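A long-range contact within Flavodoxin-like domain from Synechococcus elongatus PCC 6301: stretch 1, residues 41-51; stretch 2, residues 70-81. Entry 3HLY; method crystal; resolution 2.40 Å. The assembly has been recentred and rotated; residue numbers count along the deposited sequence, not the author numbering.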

ATOM      1  N   ASP A  41       9.443 -11.474  -6.220  1.00 55.84           N
ATOM      2  CA  ASP A  41      10.361 -12.372  -5.525  1.00 62.52           C
ATOM      3  C   ASP A  41      10.457 -11.972  -4.053  1.00 53.94           C
ATOM      4  O   ASP A  41      10.782 -10.833  -3.731  1.00 51.66           O
ATOM      5  CB  ASP A  41      11.743 -12.317  -6.178  1.00 64.96           C
ATOM      6  N   PRO A  42      10.191 -12.922  -3.140  1.00 53.16           N
ATOM      7  CA  PRO A  42      10.230 -12.701  -1.690  1.00 63.44           C
ATOM      8  C   PRO A  42      11.510 -12.080  -1.126  1.00 68.73           C
ATOM      9  O   PRO A  42      11.454 -11.223  -0.245  1.00 68.90           O
ATOM     10  CB  PRO A  42       9.971 -14.100  -1.124  1.00 62.54           C
ATOM     11  CG  PRO A  42       9.090 -14.718  -2.168  1.00 57.51           C
ATOM     12  CD  PRO A  42       9.790 -14.308  -3.441  1.00 45.76           C
ATOM     13  N   GLN A  43      12.656 -12.518  -1.634  1.00 73.63           N
ATOM     14  CA  GLN A  43      13.951 -12.028  -1.165  1.00 77.27           C
ATOM     15  C   GLN A  43      14.169 -10.532  -1.389  1.00 69.54           C
ATOM     16  O   GLN A  43      14.706  -9.836  -0.527  1.00 66.71           O
ATOM     17  CB  GLN A  43      15.075 -12.826  -1.829  1.00 78.17           C
ATOM     18  N   GLU A  44      13.773 -10.039  -2.554  1.00 63.66           N
ATOM     19  CA  GLU A  44      13.930  -8.625  -2.842  1.00 66.63           C
ATOM     20  C   GLU A  44      12.839  -7.843  -2.118  1.00 66.97           C
ATOM     21  O   GLU A  44      13.091  -6.754  -1.592  1.00 61.85           O
ATOM     22  CB  GLU A  44      13.863  -8.382  -4.349  1.00 72.10           C
ATOM     23  CG  GLU A  44      12.675  -9.019  -5.041  1.00 80.98           C
ATOM     24  CD  GLU A  44      12.721  -8.826  -6.546  1.00 89.01           C
ATOM     25  OE1 GLU A  44      11.809  -9.321  -7.248  1.00 88.46           O
ATOM     26  OE2 GLU A  44      13.679  -8.175  -7.025  1.00 87.29           O
ATOM     27  N   LEU A  45      11.631  -8.406  -2.089  1.00 62.87           N
ATOM     28  CA  LEU A  45      10.510  -7.771  -1.409  1.00 47.52           C
ATOM     29  C   LEU A  45      10.986  -7.397  -0.010  1.00 52.94           C
ATOM     30  O   LEU A  45      10.792  -6.269   0.439  1.00 55.63           O
ATOM     31  CB  LEU A  45       9.324  -8.735  -1.333  1.00 40.59           C
ATOM     32  CG  LEU A  45       8.036  -8.273  -0.645  1.00 35.55           C
ATOM     33  CD1 LEU A  45       7.423  -7.101  -1.398  1.00 37.86           C
ATOM     34  CD2 LEU A  45       7.053  -9.425  -0.590  1.00 34.93           C
ATOM     35  N   ILE A  46      11.645  -8.342   0.658  1.00 52.99           N
ATOM     36  CA  ILE A  46      12.165  -8.125   2.008  1.00 63.03           C
ATOM     37  C   ILE A  46      13.042  -6.877   2.123  1.00 63.66           C
ATOM     38  O   ILE A  46      12.838  -6.034   2.999  1.00 67.15           O
ATOM     39  CB  ILE A  46      12.998  -9.339   2.483  1.00 66.66           C
ATOM     40  CG1 ILE A  46      12.109 -10.580   2.560  1.00 78.31           C
ATOM     41  CG2 ILE A  46      13.608  -9.055   3.847  1.00 66.02           C
ATOM     42  CD1 ILE A  46      12.850 -11.843   2.959  1.00 86.23           C
ATOM     43  N   GLU A  47      14.035  -6.770   1.251  1.00 65.92           N
ATOM     44  CA  GLU A  47      14.927  -5.617   1.289  1.00 68.04           C
ATOM     45  C   GLU A  47      14.139  -4.357   0.933  1.00 51.52           C
ATOM     46  O   GLU A  47      14.329  -3.301   1.540  1.00 54.41           O
ATOM     47  CB  GLU A  47      16.109  -5.831   0.331  1.00 74.39           C
ATOM     48  CG  GLU A  47      17.079  -6.921   0.807  1.00 90.70           C
ATOM     49  CD  GLU A  47      18.252  -7.154  -0.144  1.00107.00           C
ATOM     50  OE1 GLU A  47      18.013  -7.556  -1.306  1.00108.26           O
ATOM     51  OE2 GLU A  47      19.415  -6.936   0.270  1.00112.58           O
ATOM     52  N   ALA A  48      13.240  -4.489  -0.035  1.00 22.56           N
ATOM     53  CA  ALA A  48      12.407  -3.375  -0.455  1.00 31.01           C
ATOM     54  C   ALA A  48      11.587  -2.840   0.720  1.00 32.97           C
ATOM     55  O   ALA A  48      11.475  -1.638   0.906  1.00 34.89           O
ATOM     56  CB  ALA A  48      11.477  -3.813  -1.579  1.00 27.38           C
ATOM     57  N   VAL A  49      11.020  -3.734   1.517  1.00 35.09           N
ATOM     58  CA  VAL A  49      10.209  -3.308   2.653  1.00 32.92           C
ATOM     59  C   VAL A  49      11.020  -2.694   3.795  1.00 40.19           C
ATOM     60  O   VAL A  49      10.691  -1.612   4.268  1.00 33.56           O
ATOM     61  CB  VAL A  49       9.361  -4.481   3.198  1.00 33.61           C
ATOM     62  CG1 VAL A  49       8.477  -4.015   4.349  1.00 30.99           C
ATOM     63  CG2 VAL A  49       8.513  -5.052   2.097  1.00 26.56           C
ATOM     64  N   SER A  50      12.095  -3.353   4.221  1.00 53.27           N
ATOM     65  CA  SER A  50      12.887  -2.838   5.343  1.00 52.15           C
ATOM     66  C   SER A  50      13.472  -1.442   5.150  1.00 55.17           C
ATOM     67  O   SER A  50      13.614  -0.682   6.117  1.00 56.33           O
ATOM     68  CB  SER A  50      14.020  -3.812   5.698  1.00 61.31           C
ATOM     69  OG  SER A  50      14.517  -3.546   7.008  1.00 64.05           O
ATOM     70  N   SER A  51      13.811  -1.099   3.910  1.00 53.40           N
ATOM     71  CA  SER A  51      14.378   0.213   3.626  1.00 52.07           C
ATOM     72  C   SER A  51      13.307   1.234   3.266  1.00 46.57           C
ATOM     73  O   SER A  51      13.593   2.413   3.153  1.00 47.25           O
ATOM     74  CB  SER A  51      15.387   0.112   2.482  1.00 55.60           C
ATOM     75  OG  SER A  51      14.743  -0.340   1.312  1.00 58.94           O
TER
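Stretch 2 (70-81) TALSTIFAAAHN

The two stretches meet as a pair of helices packed side by side in the same general direction, held mainly by small and branched side chains, Thr74 among them, and closed at the C-terminal end by one weak hydrogen bond. Stretch 2 continues a helix that begins earlier in the chain and runs through Ala78; Ala79 is the first residue to leave helical phi/psi, and His80, at -142/175, is extended. Its helix lies on the helix that starts at Pro42 with an angle of 36° between their N-to-C directions (signed crossing angle -36°) and a closest axial approach of 9.1 Å. The CA atoms of Pro42 and Ala71 are 6.3 Å apart near one end, and those of Ser50 and Ala78 are 5.8 Å apart near the other. The contact buries 459 Å², both sides summed.

The face that stretch 2 presents follows the helical repeat. Thr74 and Ala78, one turn apart, point their CA-to-CB bonds toward stretch 1, while Ala71 and Ile75 contribute from the side; Leu72 and Phe76 point away and take no part. From stretch 1, Leu45 and Val49 point toward the partner helix and are likewise separated by one turn.

Leu45, with chi1 t and chi2 p, brings CD2 into a pocket formed by three residues of stretch 2. This methyl, Leu45 CD2, lies 3.6 Å from Ala71 O, 3.9 Å from Thr74 CB and 4.3 Å from Ile75 CG1, so that it rests against backbone as well as side chains. Thr74 also meets Ile46, in the closest approach between the stretches: Ile46 CG1 is 3.3 Å from Thr74 CG2, a carbon-carbon approach shorter than the usual packing distance. The same methyl, Thr74 CG2, is 3.9 Å from Pro42 O. The hydroxyl of Thr74 is directed back to its own helix, where Thr74 OG1 donates a hydrogen bond to Thr70 O at 2.5 Å, while the methyl meets stretch 1.

One turn further on, Val49 takes over from Leu45. Val49 CG2 is 4.3 Å from Ile75 CG1, and Val49 CG1 is 3.9 Å from Ala78 CB and 4.0 Å from Ala79 N, at the point where the helix of stretch 2 gives way to the following segment. Ala78 ends at CB, and the backbones are near each other here; Ala78 CB also lies 4.2 Å from Ile46 O.

Beyond the helix, His80 reaches across to Ser50 at the end of the contact. Its CA-to-CB bond points sideways, but with chi1 at 59° (p) and chi2 at 81° the end of the ring comes nearer to stretch 1. There His80 NE2 donates a weak hydrogen bond to Ser50 O, at 3.4 Å with an N-H...acceptor angle of 157°. The acceptor lies at the ring edge, near its plane, as suits an in-plane N-H. This is the sole hydrogen bond between the stretches; the rest is packing.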

ATOM      1  N   THR A  70       2.230 -15.580   0.801  1.00 51.06           N
ATOM      2  CA  THR A  70       3.647 -15.590   1.139  1.00 62.02           C
ATOM      3  C   THR A  70       4.170 -14.157   1.030  1.00 60.74           C
ATOM      4  O   THR A  70       4.976 -13.702   1.843  1.00 69.80           O
ATOM      5  CB  THR A  70       4.441 -16.482   0.164  1.00 65.40           C
ATOM      6  OG1 THR A  70       3.846 -17.781   0.115  1.00 69.24           O
ATOM      7  CG2 THR A  70       5.879 -16.614   0.618  1.00 66.39           C
ATOM      8  N   ALA A  71       3.712 -13.458  -0.003  1.00 40.32           N
ATOM      9  CA  ALA A  71       4.108 -12.076  -0.218  1.00 47.63           C
ATOM     10  C   ALA A  71       3.597 -11.249   0.969  1.00 46.66           C
ATOM     11  O   ALA A  71       4.343 -10.491   1.587  1.00 36.29           O
ATOM     12  CB  ALA A  71       3.499 -11.562  -1.526  1.00 37.71           C
ATOM     13  N   LEU A  72       2.318 -11.433   1.291  1.00 37.52           N
ATOM     14  CA  LEU A  72       1.686 -10.710   2.385  1.00 44.29           C
ATOM     15  C   LEU A  72       2.441 -10.950   3.690  1.00 51.79           C
ATOM     16  O   LEU A  72       2.816  -9.999   4.378  1.00 47.17           O
ATOM     17  CB  LEU A  72       0.231 -11.155   2.527  1.00 49.05           C
ATOM     18  CG  LEU A  72      -0.767 -10.076   2.949  1.00 64.35           C
ATOM     19  CD1 LEU A  72      -0.876  -9.026   1.845  1.00 61.99           C
ATOM     20  CD2 LEU A  72      -2.132 -10.709   3.218  1.00 81.75           C
ATOM     21  N   SER A  73       2.676 -12.222   4.017  1.00 53.38           N
ATOM     22  CA  SER A  73       3.390 -12.584   5.240  1.00 45.32           C
ATOM     23  C   SER A  73       4.786 -11.977   5.275  1.00 47.92           C
ATOM     24  O   SER A  73       5.292 -11.603   6.338  1.00 45.59           O
ATOM     25  CB  SER A  73       3.504 -14.105   5.356  1.00 47.50           C
ATOM     26  OG  SER A  73       2.226 -14.701   5.517  1.00 70.34           O
ATOM     27  N   THR A  74       5.411 -11.873   4.107  1.00 47.44           N
ATOM     28  CA  THR A  74       6.749 -11.316   4.031  1.00 51.32           C
ATOM     29  C   THR A  74       6.777  -9.821   4.365  1.00 52.24           C
ATOM     30  O   THR A  74       7.774  -9.312   4.888  1.00 52.48           O
ATOM     31  CB  THR A  74       7.357 -11.535   2.636  1.00 50.62           C
ATOM     32  OG1 THR A  74       7.318 -12.934   2.316  1.00 56.07           O
ATOM     33  CG2 THR A  74       8.797 -11.055   2.611  1.00 42.59           C
ATOM     34  N   ILE A  75       5.693  -9.115   4.045  1.00 41.07           N
ATOM     35  CA  ILE A  75       5.613  -7.684   4.343  1.00 33.75           C
ATOM     36  C   ILE A  75       5.464  -7.528   5.860  1.00 41.67           C
ATOM     37  O   ILE A  75       6.197  -6.768   6.492  1.00 38.06           O
ATOM     38  CB  ILE A  75       4.406  -7.027   3.606  1.00 23.16           C
ATOM     39  CG1 ILE A  75       4.655  -7.055   2.092  1.00 27.58           C
ATOM     40  CG2 ILE A  75       4.180  -5.595   4.112  1.00 22.56           C
ATOM     41  CD1 ILE A  75       3.473  -6.607   1.243  1.00 24.42           C
ATOM     42  N   PHE A  76       4.527  -8.270   6.442  1.00 44.63           N
ATOM     43  CA  PHE A  76       4.296  -8.206   7.885  1.00 41.75           C
ATOM     44  C   PHE A  76       5.564  -8.561   8.644  1.00 48.50           C
ATOM     45  O   PHE A  76       5.929  -7.900   9.622  1.00 50.61           O
ATOM     46  CB  PHE A  76       3.156  -9.148   8.278  1.00 33.80           C
ATOM     47  CG  PHE A  76       1.795  -8.613   7.947  1.00 42.35           C
ATOM     48  CD1 PHE A  76       0.854  -9.410   7.313  1.00 57.97           C
ATOM     49  CD2 PHE A  76       1.449  -7.305   8.277  1.00 47.87           C
ATOM     50  CE1 PHE A  76      -0.413  -8.914   7.009  1.00 65.21           C
ATOM     51  CE2 PHE A  76       0.183  -6.799   7.979  1.00 52.31           C
ATOM     52  CZ  PHE A  76      -0.746  -7.600   7.346  1.00 59.82           C
ATOM     53  N   ALA A  77       6.244  -9.599   8.180  1.00 45.86           N
ATOM     54  CA  ALA A  77       7.481 -10.026   8.812  1.00 50.54           C
ATOM     55  C   ALA A  77       8.545  -8.932   8.749  1.00 47.30           C
ATOM     56  O   ALA A  77       9.284  -8.743   9.696  1.00 51.28           O
ATOM     57  CB  ALA A  77       7.994 -11.310   8.145  1.00 46.85           C
ATOM     58  N   ALA A  78       8.613  -8.194   7.646  1.00 43.23           N
ATOM     59  CA  ALA A  78       9.629  -7.151   7.513  1.00 34.64           C
ATOM     60  C   ALA A  78       9.233  -5.735   7.939  1.00 36.18           C
ATOM     61  O   ALA A  78      10.110  -4.889   8.156  1.00 39.58           O
ATOM     62  CB  ALA A  78      10.152  -7.125   6.079  1.00 37.90           C
ATOM     63  N   ALA A  79       7.934  -5.461   8.052  1.00 33.82           N
ATOM     64  CA  ALA A  79       7.502  -4.124   8.449  1.00 32.30           C
ATOM     65  C   ALA A  79       7.924  -3.851   9.888  1.00 36.15           C
ATOM     66  O   ALA A  79       7.933  -4.764  10.720  1.00 43.11           O
ATOM     67  CB  ALA A  79       5.990  -3.991   8.311  1.00 33.06           C
ATOM     68  N   HIS A  80       8.254  -2.598  10.185  1.00 29.74           N
ATOM     69  CA  HIS A  80       8.695  -2.253  11.527  1.00 31.74           C
ATOM     70  C   HIS A  80       8.179  -0.897  11.985  1.00 35.60           C
ATOM     71  O   HIS A  80       7.569  -0.161  11.204  1.00 39.31           O
ATOM     72  CB  HIS A  80      10.219  -2.285  11.588  1.00 32.90           C
ATOM     73  CG  HIS A  80      10.877  -1.352  10.632  1.00 31.06           C
ATOM     74  ND1 HIS A  80      11.035  -0.007  10.895  1.00 33.87           N
ATOM     75  CD2 HIS A  80      11.389  -1.558   9.396  1.00 32.86           C
ATOM     76  CE1 HIS A  80      11.614   0.574   9.861  1.00 30.57           C
ATOM     77  NE2 HIS A  80      11.837  -0.344   8.938  1.00 28.37           N
ATOM     78  N   ASN A  81       8.467  -0.572  13.246  1.00 28.76           N
ATOM     79  CA  ASN A  81       8.009   0.657  13.894  1.00 38.18           C
ATOM     80  C   ASN A  81       8.450   2.038  13.445  1.00 43.19           C
ATOM     81  O   ASN A  81       7.949   3.022  13.976  1.00 56.38           O
ATOM     82  CB  ASN A  81       8.255   0.571  15.405  1.00 44.97           C
ATOM     83  CG  ASN A  81       9.732   0.416  15.755  1.00 59.32           C
ATOM     84  OD1 ASN A  81      10.584   1.183  15.300  1.00 67.67           O
ATOM     85  ND2 ASN A  81      10.034  -0.577  16.579  1.00 67.02           N
TER